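Local coordinates for NADH kinase POS5, mitochondrial (Saccharomyces cerevisiae, PDB 3AFO), which phosphorylates NADH and NAD(+) with ATP, with a twofold preference for NADH, and so is a key source of the cellular reductant NADPH, at residues A[60-65]-A[159-164]; A[117-122]-A[143-148]; A[177-182]-A[235-240]; A[256-261]-A[273-278]; A[296-301]-A[311-316]. All coordinates share one frame; numbering follows the deposited sequence. Where two conformers were deposited one is given.

Interaction 1 of 5, residues A[60-65]-A[159-164]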
# COMPACT_ATOMS: atom_id res chain seq x y z
N VAL A 60 25.08 -10.24 35.53
CA VAL A 60 25.90 -10.83 36.58
C VAL A 60 26.78 -11.95 36.02
O VAL A 60 27.98 -12.01 36.31
CB VAL A 60 25.02 -11.31 37.76
CG1 VAL A 60 25.84 -12.08 38.80
CG2 VAL A 60 24.34 -10.12 38.40
N GLU A 61 26.19 -12.80 35.18
CA GLU A 61 26.91 -13.91 34.56
C GLU A 61 27.99 -13.41 33.59
O GLU A 61 29.09 -14.00 33.50
CB GLU A 61 25.91 -14.84 33.85
CG GLU A 61 26.50 -16.12 33.29
CD GLU A 61 25.47 -16.95 32.52
OE1 GLU A 61 24.25 -16.78 32.75
OE2 GLU A 61 25.88 -17.79 31.69
N PHE A 62 27.70 -12.34 32.86
CA PHE A 62 28.67 -11.81 31.92
C PHE A 62 29.86 -11.18 32.64
O PHE A 62 31.01 -11.44 32.30
CB PHE A 62 28.01 -10.80 30.97
CG PHE A 62 28.91 -10.36 29.86
CD1 PHE A 62 29.40 -11.27 28.94
CD2 PHE A 62 29.25 -9.02 29.72
CE1 PHE A 62 30.25 -10.86 27.88
CE2 PHE A 62 30.09 -8.60 28.68
CZ PHE A 62 30.59 -9.53 27.76
N ILE A 63 29.57 -10.36 33.65
CA ILE A 63 30.58 -9.68 34.46
C ILE A 63 31.47 -10.68 35.21
O ILE A 63 32.69 -10.48 35.31
CB ILE A 63 29.90 -8.71 35.46
CG1 ILE A 63 29.23 -7.56 34.69
CG2 ILE A 63 30.92 -8.17 36.48
CD1 ILE A 63 28.34 -6.67 35.54
N THR A 64 30.85 -11.75 35.73
CA THR A 64 31.57 -12.86 36.36
C THR A 64 32.58 -13.47 35.38
O THR A 64 33.77 -13.62 35.70
CB THR A 64 30.59 -13.92 36.95
OG1 THR A 64 29.81 -13.31 37.99
CG2 THR A 64 31.31 -15.15 37.54
N HIS A 65 32.13 -13.76 34.16
CA HIS A 65 33.01 -14.24 33.11
C HIS A 65 34.18 -13.30 32.79
O HIS A 65 35.32 -13.75 32.65
CB HIS A 65 32.21 -14.56 31.83
CG HIS A 65 33.07 -14.89 30.65
ND1 HIS A 65 33.88 -16.00 30.61
CD2 HIS A 65 33.24 -14.25 29.47
CE1 HIS A 65 34.51 -16.04 29.45
NE2 HIS A 65 34.14 -14.99 28.74
N LYS A 159 23.69 -16.81 25.05
CA LYS A 159 24.35 -18.11 25.22
C LYS A 159 25.73 -18.14 24.59
O LYS A 159 26.63 -18.83 25.09
CB LYS A 159 23.50 -19.23 24.60
CG LYS A 159 22.62 -19.99 25.58
CD LYS A 159 21.34 -19.24 25.92
CE LYS A 159 20.28 -20.20 26.44
NZ LYS A 159 19.04 -19.49 26.89
N GLU A 160 25.90 -17.40 23.50
CA GLU A 160 27.15 -17.39 22.74
C GLU A 160 28.19 -16.42 23.32
O GLU A 160 29.22 -16.19 22.69
CB GLU A 160 26.91 -17.00 21.27
CG GLU A 160 25.55 -17.35 20.64
CD GLU A 160 25.46 -16.87 19.18
OE1 GLU A 160 26.38 -17.18 18.39
OE2 GLU A 160 24.48 -16.18 18.83
N HIS A 161 27.92 -15.83 24.49
CA HIS A 161 28.71 -14.67 24.96
C HIS A 161 30.22 -14.87 25.13
O HIS A 161 30.99 -13.96 24.81
CB HIS A 161 28.09 -14.03 26.21
CG HIS A 161 28.27 -14.82 27.46
ND1 HIS A 161 27.33 -15.73 27.91
CD2 HIS A 161 29.26 -14.82 28.39
CE1 HIS A 161 27.74 -16.27 29.04
NE2 HIS A 161 28.92 -15.74 29.35
N LYS A 162 30.65 -16.05 25.59
CA LYS A 162 32.09 -16.32 25.77
C LYS A 162 32.84 -16.30 24.43
O LYS A 162 33.84 -15.60 24.29
CB LYS A 162 32.35 -17.64 26.50
CG LYS A 162 31.76 -17.70 27.91
CD LYS A 162 32.50 -18.70 28.80
CE LYS A 162 32.04 -20.13 28.58
NZ LYS A 162 32.54 -21.03 29.69
N LYS A 163 32.33 -17.08 23.47
CA LYS A 163 32.94 -17.20 22.14
C LYS A 163 32.93 -15.89 21.34
O LYS A 163 33.89 -15.58 20.64
CB LYS A 163 32.26 -18.32 21.36
CG LYS A 163 30.87 -18.68 21.88
CD LYS A 163 30.93 -19.26 23.29
CE LYS A 163 31.88 -20.45 23.34
NZ LYS A 163 32.22 -20.88 24.72
N VAL A 164 31.84 -15.13 21.46
CA VAL A 164 31.70 -13.85 20.75
C VAL A 164 32.62 -12.79 21.35
O VAL A 164 33.37 -12.14 20.62
CB VAL A 164 30.22 -13.36 20.70
CG1 VAL A 164 30.13 -11.96 20.09
CG2 VAL A 164 29.36 -14.34 19.90
O HOH W 1 35.29 -14.76 26.38
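Two helices of the N-terminal alpha/beta domain meet here through three aromatic rings and one lysine chain. The tight part is the cluster of Phe-62, His-65 and His-161. His-161 reaches out from the first turn of its helix with CG in the crowded position between backbone N and carbonyl carbon (chi1 73°). Its CD2 comes to the edge of the Phe-62 ring, 3.6 Å from Phe-62 CD1. The same edge of His-161 is turned toward the face of His-65 in an offset edge-to-face pair, centroids 5.6 Å apart and planes at 77°. Outside the two segments, Phe-158 O is hydrogen-bonded to His-161 ND1 and helps to fix the ring's rotation. Phe-62 and His-161 are buried and reach the sheet below, on Ile-46 and Phe-145.

The outer side is wetter, with exposed Lys-162 and Glu-61. Lys-162 lays its aliphatic chain across one face of His-65, with CG 3.7 Å from the ring centroid in a CH-pi contact. A water bridges the two helices, 2.6 Å from His-65 NE2 and donating to Lys-162 O at 2.7 Å. An alanine at His-65 would remove the face under Lys-162 CG, the ring met by the His-161 edge and the NE2 anchor of the water, and would probably loosen this side. Glu-61 OE2 approaches His-161 CE1 at 3.6 Å. No direct hydrogen bond joins the two segments. The nearby carboxylate might favour a protonated His-161, while the lysine ammonium might slightly disfavour protonation of His-65.

Interaction 2 of 5, residues A[117-122]-A[143-148]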
# COMPACT_ATOMS: atom_id res chain seq x y z
N LEU A 117 33.94 -0.16 24.69
CA LEU A 117 32.97 -1.07 24.10
C LEU A 117 31.66 -1.00 24.86
O LEU A 117 31.64 -1.06 26.09
CB LEU A 117 33.50 -2.50 24.10
CG LEU A 117 32.62 -3.63 23.55
CD1 LEU A 117 32.66 -3.66 22.04
CD2 LEU A 117 33.05 -4.99 24.11
N LEU A 118 30.57 -0.85 24.11
CA LEU A 118 29.22 -0.92 24.65
C LEU A 118 28.67 -2.33 24.45
O LEU A 118 28.66 -2.83 23.33
CB LEU A 118 28.30 0.13 23.99
CG LEU A 118 26.78 0.03 24.23
CD1 LEU A 118 26.42 0.22 25.71
CD2 LEU A 118 25.98 1.01 23.35
N VAL A 119 28.25 -2.97 25.54
CA VAL A 119 27.62 -4.28 25.50
C VAL A 119 26.18 -4.12 26.00
O VAL A 119 25.95 -3.63 27.09
CB VAL A 119 28.36 -5.32 26.38
CG1 VAL A 119 27.56 -6.63 26.44
CG2 VAL A 119 29.78 -5.61 25.83
N THR A 120 25.21 -4.53 25.17
CA THR A 120 23.80 -4.43 25.53
C THR A 120 23.18 -5.82 25.78
O THR A 120 23.45 -6.78 25.07
CB THR A 120 22.98 -3.67 24.45
OG1 THR A 120 23.10 -4.37 23.21
CG2 THR A 120 23.51 -2.24 24.26
N LEU A 121 22.36 -5.90 26.82
CA LEU A 121 21.70 -7.13 27.20
C LEU A 121 20.18 -6.89 27.23
O LEU A 121 19.64 -6.34 28.19
CB LEU A 121 22.22 -7.61 28.57
CG LEU A 121 23.73 -7.82 28.70
CD1 LEU A 121 24.09 -8.00 30.15
CD2 LEU A 121 24.24 -9.00 27.88
N GLY A 122 19.49 -7.28 26.16
CA GLY A 122 18.07 -7.01 26.07
C GLY A 122 17.55 -7.06 24.65
O GLY A 122 17.72 -8.06 23.96
N LEU A 143 28.25 -4.29 21.02
CA LEU A 143 28.10 -5.74 21.06
C LEU A 143 26.76 -6.04 21.69
O LEU A 143 26.54 -5.75 22.87
CB LEU A 143 29.23 -6.39 21.89
CG LEU A 143 29.18 -7.93 22.01
CD1 LEU A 143 29.06 -8.60 20.65
CD2 LEU A 143 30.38 -8.51 22.81
N ALA A 144 25.86 -6.62 20.90
CA ALA A 144 24.46 -6.69 21.28
C ALA A 144 24.00 -8.14 21.45
O ALA A 144 24.05 -8.93 20.51
CB ALA A 144 23.61 -5.94 20.25
N PHE A 145 23.55 -8.46 22.66
CA PHE A 145 23.02 -9.80 22.95
C PHE A 145 21.53 -9.76 23.21
O PHE A 145 21.06 -8.96 24.02
CB PHE A 145 23.71 -10.40 24.19
CG PHE A 145 25.17 -10.70 24.00
CD1 PHE A 145 25.57 -11.81 23.27
CD2 PHE A 145 26.13 -9.89 24.59
CE1 PHE A 145 26.93 -12.10 23.11
CE2 PHE A 145 27.48 -10.17 24.43
CZ PHE A 145 27.89 -11.28 23.69
N ALA A 146 20.80 -10.64 22.54
CA ALA A 146 19.34 -10.71 22.65
C ALA A 146 18.89 -11.53 23.85
O ALA A 146 19.18 -12.74 23.94
CB ALA A 146 18.76 -11.28 21.38
N LEU A 147 18.19 -10.88 24.77
CA LEU A 147 17.58 -11.57 25.90
C LEU A 147 16.12 -11.20 25.97
O LEU A 147 15.74 -10.09 25.60
CB LEU A 147 18.27 -11.19 27.21
CG LEU A 147 19.62 -11.90 27.38
CD1 LEU A 147 20.69 -10.92 27.79
CD2 LEU A 147 19.52 -13.08 28.35
N GLY A 148 15.30 -12.12 26.46
CA GLY A 148 13.86 -11.88 26.58
C GLY A 148 13.20 -11.93 25.21
O GLY A 148 13.64 -12.67 24.31
O HOH W 2 20.95 -6.01 23.02
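Five backbone hydrogen bonds tie strand 117-122 to the segment 143-148 in parallel. Leu-143 N donates to Leu-118 O at 2.8 Å, nearly along the C=O axis. Thr-120 N then donates to Leu-143 O, and Phe-145 N to Thr-120 O. Gly-122 N gives a straight bond to Phe-145 O, and Leu-147 N closes the row at Gly-122 O, on a lone pair, 3.0 Å away. Gly-122 has phi 160° and psi -125°, where a CB would clash with the preceding carbonyl. It opens the Gly-Gly-Asp-Gly motif of NAD kinases.

Val-119, Leu-121, Leu-143 and Phe-145 share one face. Leu-121 and Phe-145 both have CG beside the backbone N and run side by side, CD2 to CD2 at 3.9 Å. Val-119 CG1 comes to the ring edge of Phe-145, 4.0 Å from CD2. Beyond the strand end, Leu-147 CD1 packs 3.7 Å from Leu-121 CB. On the other face Thr-120 holds OG1 in the crowded position (chi1 60°), 3.4 Å from Ala-144 CB. That hydroxyl is 2.7 Å from a water, which also donates to Phe-145 O.

Farther out, helix 53-69 lies on the Val-119 face, through Phe-62 and Met-59. Helix 124-132 lies on the Thr-120 face, where Ile-127 meets Thr-120 and Ala-144. The unit of strand 117-122, helix 124-132 and strand 142-146 is a beta-alpha-beta crossover in a parallel sheet. The buried N-H and C=O groups facing each other are satisfied across the strands, so the apolar side chains of the Phe-145 face can pack without burying unpaired polar backbone there.

Interaction 3 of 5, residues A[177-182]-A[235-240]; sequences HRTRLE and ATPTGS
Arg-178 stretches toward the loop that follows strand 231-235. Its CG lies beside the backbone N (chi1 -59°), and the chain runs extended from CG to NE. A turn at chi4 (-77°) brings NH1 back to Thr-238. Arg-178 NH1 donates to Thr-238 OG1 at 2.8 Å, with the oxygen close to the guanidinium plane. The arginine chain passes across Thr-238, and Arg-178 CD sits 3.2 Å from Thr-238 OG1. Thr-238 has OG1 beside the backbone N and CG2 anti to it. Thr-238 belongs to the NADH pocket: its carbonyl accepts from the adenine amino group. Arg-178 is thus a second-shell residue here, and its NH2 binds a pentanediol probably from the crystallisation liquor.

Thr-236 holds OG1 in the crowded position (chi1 58°), where it accepts from Gly-239 N at 2.9 Å. This is an ST motif, and it pins the turn between strand 231-235 and helix 243-246. The hydroxyl is also bonded to Met-199 O. The same rotation sends Thr-236 CG2 toward strand 174-186, 3.8 Å from Leu-181 CG. These two side chains run antiparallel alongside each other. Leu-181 CD1 ends 4.0 Å from Ala-235 C.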
# COMPACT_ATOMS: atom_id res chain seq x y z
N HIS A 177 28.54 -0.79 9.82
CA HIS A 177 28.38 0.63 10.07
C HIS A 177 26.93 1.07 9.87
O HIS A 177 26.32 0.76 8.85
CB HIS A 177 29.32 1.44 9.17
CG HIS A 177 29.20 2.91 9.37
ND1 HIS A 177 29.77 3.56 10.44
CD2 HIS A 177 28.53 3.86 8.67
CE1 HIS A 177 29.49 4.85 10.37
NE2 HIS A 177 28.73 5.05 9.31
N ARG A 178 26.39 1.75 10.87
CA ARG A 178 25.04 2.31 10.79
C ARG A 178 25.17 3.80 11.00
O ARG A 178 25.81 4.24 11.95
CB ARG A 178 24.12 1.71 11.85
CG ARG A 178 23.93 0.19 11.80
CD ARG A 178 22.97 -0.24 12.92
NE ARG A 178 22.74 -1.69 13.01
CZ ARG A 178 21.94 -2.39 12.19
NH1 ARG A 178 21.32 -1.79 11.17
NH2 ARG A 178 21.80 -3.70 12.37
N THR A 179 24.55 4.57 10.11
CA THR A 179 24.61 6.03 10.17
C THR A 179 23.63 6.59 11.20
O THR A 179 22.71 5.90 11.62
CB THR A 179 24.33 6.64 8.78
OG1 THR A 179 24.38 8.07 8.86
CG2 THR A 179 22.97 6.21 8.29
N ARG A 180 23.86 7.84 11.61
CA ARG A 180 23.02 8.52 12.59
C ARG A 180 22.42 9.78 11.98
O ARG A 180 23.07 10.46 11.17
CB ARG A 180 23.84 8.95 13.80
CG ARG A 180 24.21 7.85 14.78
CD ARG A 180 24.73 8.43 16.09
NE ARG A 180 26.03 9.09 15.92
CZ ARG A 180 26.70 9.71 16.90
NH1 ARG A 180 26.21 9.76 18.13
NH2 ARG A 180 27.88 10.28 16.63
N LEU A 181 21.19 10.10 12.38
CA LEU A 181 20.56 11.38 12.07
C LEU A 181 20.72 12.36 13.24
O LEU A 181 20.90 11.97 14.40
CB LEU A 181 19.07 11.20 11.76
CG LEU A 181 18.63 10.42 10.52
CD1 LEU A 181 17.11 10.36 10.45
CD2 LEU A 181 19.19 11.03 9.25
N GLU A 182 20.66 13.65 12.90
CA GLU A 182 20.62 14.71 13.90
C GLU A 182 19.31 15.44 13.78
O GLU A 182 18.90 15.82 12.68
CB GLU A 182 21.76 15.70 13.67
CG GLU A 182 23.12 15.20 14.04
CD GLU A 182 24.17 16.30 13.96
OE1 GLU A 182 23.81 17.49 13.79
OE2 GLU A 182 25.37 15.97 14.06
N ALA A 235 13.60 8.44 9.02
CA ALA A 235 14.28 7.23 9.50
C ALA A 235 15.59 7.00 8.79
O ALA A 235 15.76 7.38 7.62
CB ALA A 235 13.38 6.00 9.35
N THR A 236 16.53 6.41 9.51
CA THR A 236 17.72 5.86 8.89
C THR A 236 17.30 4.56 8.21
O THR A 236 16.21 4.06 8.48
CB THR A 236 18.77 5.48 9.95
OG1 THR A 236 18.18 4.54 10.84
CG2 THR A 236 19.23 6.72 10.74
N PRO A 237 18.18 4.00 7.36
CA PRO A 237 17.97 2.65 6.82
C PRO A 237 17.80 1.62 7.94
O PRO A 237 16.95 0.73 7.83
CB PRO A 237 19.27 2.40 6.05
CG PRO A 237 19.62 3.81 5.54
CD PRO A 237 19.37 4.65 6.77
N THR A 238 18.57 1.76 9.02
CA THR A 238 18.35 0.92 10.22
C THR A 238 16.89 1.04 10.71
O THR A 238 16.24 0.04 11.01
CB THR A 238 19.35 1.30 11.35
OG1 THR A 238 20.67 0.92 10.94
CG2 THR A 238 19.01 0.58 12.66
N GLY A 239 16.37 2.26 10.73
CA GLY A 239 14.99 2.50 11.17
C GLY A 239 13.91 2.16 10.15
O GLY A 239 12.72 2.26 10.47
N SER A 240 14.30 1.77 8.94
CA SER A 240 13.32 1.39 7.90
C SER A 240 12.50 0.16 8.30
O SER A 240 11.36 -0.00 7.87
CB SER A 240 13.99 1.16 6.53
OG SER A 240 14.72 -0.07 6.51

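Interaction 4 of 5, residues A[256-261]-A[273-278]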
# COMPACT_ATOMS: atom_id res chain seq x y z
N VAL A 256 22.76 1.35 2.41
CA VAL A 256 22.31 2.40 1.50
C VAL A 256 22.42 3.73 2.23
O VAL A 256 21.93 3.84 3.37
CB VAL A 256 20.83 2.17 1.04
CG1 VAL A 256 20.29 3.37 0.25
CG2 VAL A 256 20.71 0.89 0.22
N PRO A 257 23.07 4.74 1.61
CA PRO A 257 23.02 6.07 2.22
C PRO A 257 21.75 6.80 1.79
O PRO A 257 21.63 7.21 0.64
CB PRO A 257 24.27 6.77 1.66
CG PRO A 257 24.85 5.87 0.62
CD PRO A 257 23.89 4.73 0.39
N ALA A 258 20.81 6.95 2.71
CA ALA A 258 19.52 7.57 2.42
C ALA A 258 18.85 7.99 3.71
O ALA A 258 19.23 7.52 4.79
CB ALA A 258 18.62 6.59 1.69
N ILE A 259 17.88 8.89 3.60
CA ILE A 259 16.99 9.21 4.70
C ILE A 259 15.59 8.87 4.21
O ILE A 259 15.20 9.28 3.11
CB ILE A 259 17.03 10.73 5.04
CG1 ILE A 259 18.46 11.16 5.40
CG2 ILE A 259 16.01 11.05 6.17
CD1 ILE A 259 18.64 12.69 5.59
N LEU A 260 14.85 8.13 5.02
CA LEU A 260 13.45 7.82 4.69
C LEU A 260 12.55 8.91 5.22
O LEU A 260 12.72 9.38 6.35
CB LEU A 260 13.01 6.48 5.30
CG LEU A 260 13.53 5.19 4.65
CD1 LEU A 260 14.98 4.86 5.06
CD2 LEU A 260 12.62 4.01 4.98
N MET A 261 11.58 9.32 4.40
CA MET A 261 10.49 10.17 4.85
C MET A 261 9.18 9.41 4.66
O MET A 261 8.76 9.19 3.52
CB MET A 261 10.46 11.50 4.07
CG MET A 261 9.31 12.43 4.49
SD MET A 261 9.38 13.98 3.60
CE MET A 261 10.83 14.75 4.35
N PRO A 273 5.66 6.90 0.27
CA PRO A 273 6.90 7.12 1.03
C PRO A 273 8.06 7.57 0.14
O PRO A 273 8.15 7.13 -1.02
CB PRO A 273 7.19 5.74 1.65
CG PRO A 273 5.84 5.08 1.72
CD PRO A 273 5.13 5.54 0.47
N LEU A 274 8.91 8.45 0.66
CA LEU A 274 10.03 9.00 -0.11
C LEU A 274 11.36 8.49 0.41
O LEU A 274 11.52 8.28 1.62
CB LEU A 274 10.05 10.54 -0.03
CG LEU A 274 8.87 11.36 -0.56
CD1 LEU A 274 9.17 12.86 -0.36
CD2 LEU A 274 8.51 11.03 -2.03
N ILE A 275 12.32 8.31 -0.50
CA ILE A 275 13.69 7.96 -0.14
C ILE A 275 14.58 9.10 -0.62
O ILE A 275 14.65 9.39 -1.82
CB ILE A 275 14.15 6.62 -0.77
CG1 ILE A 275 13.14 5.46 -0.54
CG2 ILE A 275 15.57 6.25 -0.30
CD1 ILE A 275 13.02 4.96 0.90
N LEU A 276 15.22 9.77 0.34
CA LEU A 276 15.98 10.99 0.06
C LEU A 276 17.48 10.72 0.19
O LEU A 276 17.86 9.79 0.89
CB LEU A 276 15.55 12.10 1.03
CG LEU A 276 14.05 12.36 1.20
CD1 LEU A 276 13.81 13.40 2.31
CD2 LEU A 276 13.41 12.82 -0.12
N PRO A 277 18.32 11.53 -0.50
CA PRO A 277 19.77 11.45 -0.38
C PRO A 277 20.23 11.67 1.05
O PRO A 277 19.60 12.44 1.79
CB PRO A 277 20.25 12.65 -1.21
CG PRO A 277 19.16 12.94 -2.12
CD PRO A 277 17.92 12.64 -1.37
N HIS A 278 21.33 11.02 1.44
CA HIS A 278 21.88 11.20 2.78
C HIS A 278 22.32 12.66 3.01
O HIS A 278 22.37 13.12 4.14
CB HIS A 278 23.05 10.23 3.03
CG HIS A 278 24.34 10.68 2.44
ND1 HIS A 278 25.32 11.32 3.19
CD2 HIS A 278 24.81 10.63 1.17
CE1 HIS A 278 26.34 11.62 2.40
NE2 HIS A 278 26.06 11.21 1.18
O HOH W 3 22.30 9.34 -0.58
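Pro-273 leads into the strand, with its CA 3.7 Å from Met-261 O. Leu-274 makes the first hydrogen-bonded pair: its N donates to Met-261 O, and its O accepts from Met-261 N, both at 3.0 Å. Leu-274 CD1 lies beside Met-261 SD, and the two side chains run alongside each other. Ile-275 turns to the other face. Its CG1 is beside the backbone N (chi1 -51°), and a second bend at chi2 (-69°) carries Ile-275 CD1 to Leu-260 CG at 3.8 Å. Ile-275 CG2 meets Ala-258 CB at 3.7 Å. Leu-276 pairs with Ile-259 through two more backbone bonds, and Leu-276 N to Ile-259 O is the shorter at 2.8 Å. On the Met-261 side, a bend at chi3 brings Met-261 CE to Leu-276 CD1. Past Pro-277, His-278 CB rests on Pro-257 CB, and a water joins the two residues by donating to Pro-257 O and accepting from His-278 N.

Ile-282 packs against the Ile-259, Met-261 and Leu-276 face. Leu-274 and Ile-275 pair in parallel with a strand of the second subunit, so the sheet runs on across that interface. Within the chain this is an antiparallel beta hairpin at the edge of the six-stranded sheet of the C-terminal domain.

Interaction 5 of 5, residues A[296-301]-A[311-316]; sequences NSVVKL and LDVGDE
Asp-315 OD2 is gripped twice. Asp-312 N donates to it at 2.9 Å, from above the carboxylate plane, and Lys-187 NZ forms a salt bridge with it. Asp-315 N returns a bond to Asp-312 O. This last bond closes the type II turn from Asp-312 to Asp-315, and the side-chain bond braces it.

Asp-312 OD1 takes one backbone bond across the contact. Ser-297 N donates to it at 3.0 Å and 168°, on the lone pair that faces away from OD2. The carboxylate gets there with CG beside the backbone N (chi1 -46°). It lies nearly flat on the amide of Asn-296, with the planes 16° apart and Asn-296 CG 3.5 Å from Asp-312 OD1. An alanine at Asp-312 would remove the acceptor of Ser-297 N and would probably loosen the backbone at Ser-297, next to the bulge.

Next along, Leu-311 N gives a straight bond of 2.7 Å to Val-299 O. Leu-311 O receives a weak bond from Val-298 N. Val-298 and Val-299 thus both face Leu-311, a classic beta bulge. Leu-311 CD1 packs on Leu-301 CB at 4.1 Å, and Val-298 CG2 meets Val-313 CG2.

The contact sits at the end of the pair of strands 299-303 and 306-311. Leu-204 of strand 201-205 backs Val-299, Leu-301 and Leu-311, and Ile-286 of strand 282-286 packs on Val-298 and Val-299.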
# COMPACT_ATOMS: atom_id res chain seq x y z
N ASN A 296 -1.19 24.81 21.22
CA ASN A 296 -0.11 24.27 22.05
C ASN A 296 -0.22 22.75 22.22
O ASN A 296 -1.32 22.20 22.19
CB ASN A 296 -0.09 24.96 23.42
CG ASN A 296 0.75 26.23 23.43
OD1 ASN A 296 1.50 26.49 24.37
ND2 ASN A 296 0.62 27.05 22.38
N SER A 297 0.93 22.10 22.38
CA SER A 297 1.01 20.64 22.57
C SER A 297 0.28 19.87 21.48
O SER A 297 -0.26 18.79 21.72
CB SER A 297 0.46 20.24 23.95
OG SER A 297 1.25 20.79 24.99
N VAL A 298 0.26 20.43 20.27
CA VAL A 298 -0.50 19.82 19.18
C VAL A 298 0.22 18.61 18.56
O VAL A 298 -0.42 17.77 17.90
CB VAL A 298 -0.92 20.86 18.10
CG1 VAL A 298 -1.87 21.89 18.71
CG2 VAL A 298 0.30 21.55 17.46
N VAL A 299 1.53 18.54 18.79
CA VAL A 299 2.37 17.46 18.25
C VAL A 299 3.43 17.00 19.24
O VAL A 299 4.05 17.82 19.92
CB VAL A 299 3.09 17.90 16.96
CG1 VAL A 299 3.64 16.69 16.24
CG2 VAL A 299 2.17 18.69 16.05
N LYS A 300 3.66 15.70 19.30
CA LYS A 300 4.72 15.16 20.12
C LYS A 300 5.94 14.88 19.25
O LYS A 300 5.80 14.43 18.11
CB LYS A 300 4.28 13.87 20.83
CG LYS A 300 5.17 13.48 22.02
CD LYS A 300 4.71 12.18 22.69
CE LYS A 300 3.34 12.30 23.34
NZ LYS A 300 3.29 13.32 24.43
N LEU A 301 7.13 15.17 19.77
CA LEU A 301 8.37 14.81 19.10
C LEU A 301 9.03 13.65 19.83
O LEU A 301 9.27 13.72 21.06
CB LEU A 301 9.32 16.02 19.06
CG LEU A 301 10.75 15.76 18.59
CD1 LEU A 301 10.82 15.38 17.10
CD2 LEU A 301 11.65 16.97 18.88
N LEU A 311 5.31 19.84 21.14
CA LEU A 311 5.65 21.00 20.33
C LEU A 311 4.41 21.82 20.06
O LEU A 311 3.28 21.31 20.07
CB LEU A 311 6.32 20.60 19.01
CG LEU A 311 7.63 19.79 19.03
CD1 LEU A 311 8.22 19.72 17.62
CD2 LEU A 311 8.64 20.34 20.03
N ASP A 312 4.63 23.11 19.80
CA ASP A 312 3.58 24.08 19.53
C ASP A 312 3.65 24.52 18.07
O ASP A 312 4.68 24.40 17.42
CB ASP A 312 3.74 25.30 20.45
CG ASP A 312 3.98 24.91 21.91
OD1 ASP A 312 3.28 24.01 22.42
OD2 ASP A 312 4.89 25.48 22.54
N VAL A 313 2.53 25.04 17.58
CA VAL A 313 2.48 25.69 16.27
C VAL A 313 3.59 26.74 16.20
O VAL A 313 3.72 27.58 17.10
CB VAL A 313 1.09 26.35 16.05
CG1 VAL A 313 1.11 27.29 14.84
CG2 VAL A 313 0.02 25.28 15.88
N GLY A 314 4.40 26.66 15.14
CA GLY A 314 5.52 27.57 14.94
C GLY A 314 6.89 26.98 15.25
O GLY A 314 7.90 27.49 14.76
N ASP A 315 6.94 25.92 16.06
CA ASP A 315 8.18 25.19 16.31
C ASP A 315 8.63 24.56 14.98
O ASP A 315 7.81 24.29 14.11
CB ASP A 315 7.97 24.08 17.36
CG ASP A 315 7.70 24.62 18.78
OD1 ASP A 315 7.77 25.85 19.01
OD2 ASP A 315 7.40 23.80 19.67
N GLU A 316 9.94 24.34 14.84
CA GLU A 316 10.47 23.60 13.68
C GLU A 316 11.51 22.61 14.14
O GLU A 316 12.24 22.86 15.11
CB GLU A 316 11.19 24.52 12.70
CG GLU A 316 10.44 25.72 12.19
CD GLU A 316 11.38 26.66 11.45
OE1 GLU A 316 12.57 26.71 11.82
OE2 GLU A 316 10.94 27.34 10.50

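In the fold
Interactions 1 and 2 form one block of the N-terminal domain. They touch directly, with His-161 CA 3.6 Å from Phe-145 CE1 and Phe-62 CE2 3.9 Å from Val-119 CG1, and interaction 2 is nested in the loop closed by interaction 1. Interactions 3 and 4 also touch: Ala-235 O and Leu-260 N are 2.9 Å apart, a probable hydrogen bond. Interaction 3 lies nearest to the bound NADH, with the Thr-238 side chain about 4 Å from it; Gly-122 and the side chain of Leu-260 are each about 10 Å from a bound NADH. Interaction 5 reaches the same sheet as interaction 4, about 24 Å between centres; its centre lies about 45 Å from that of interaction 1.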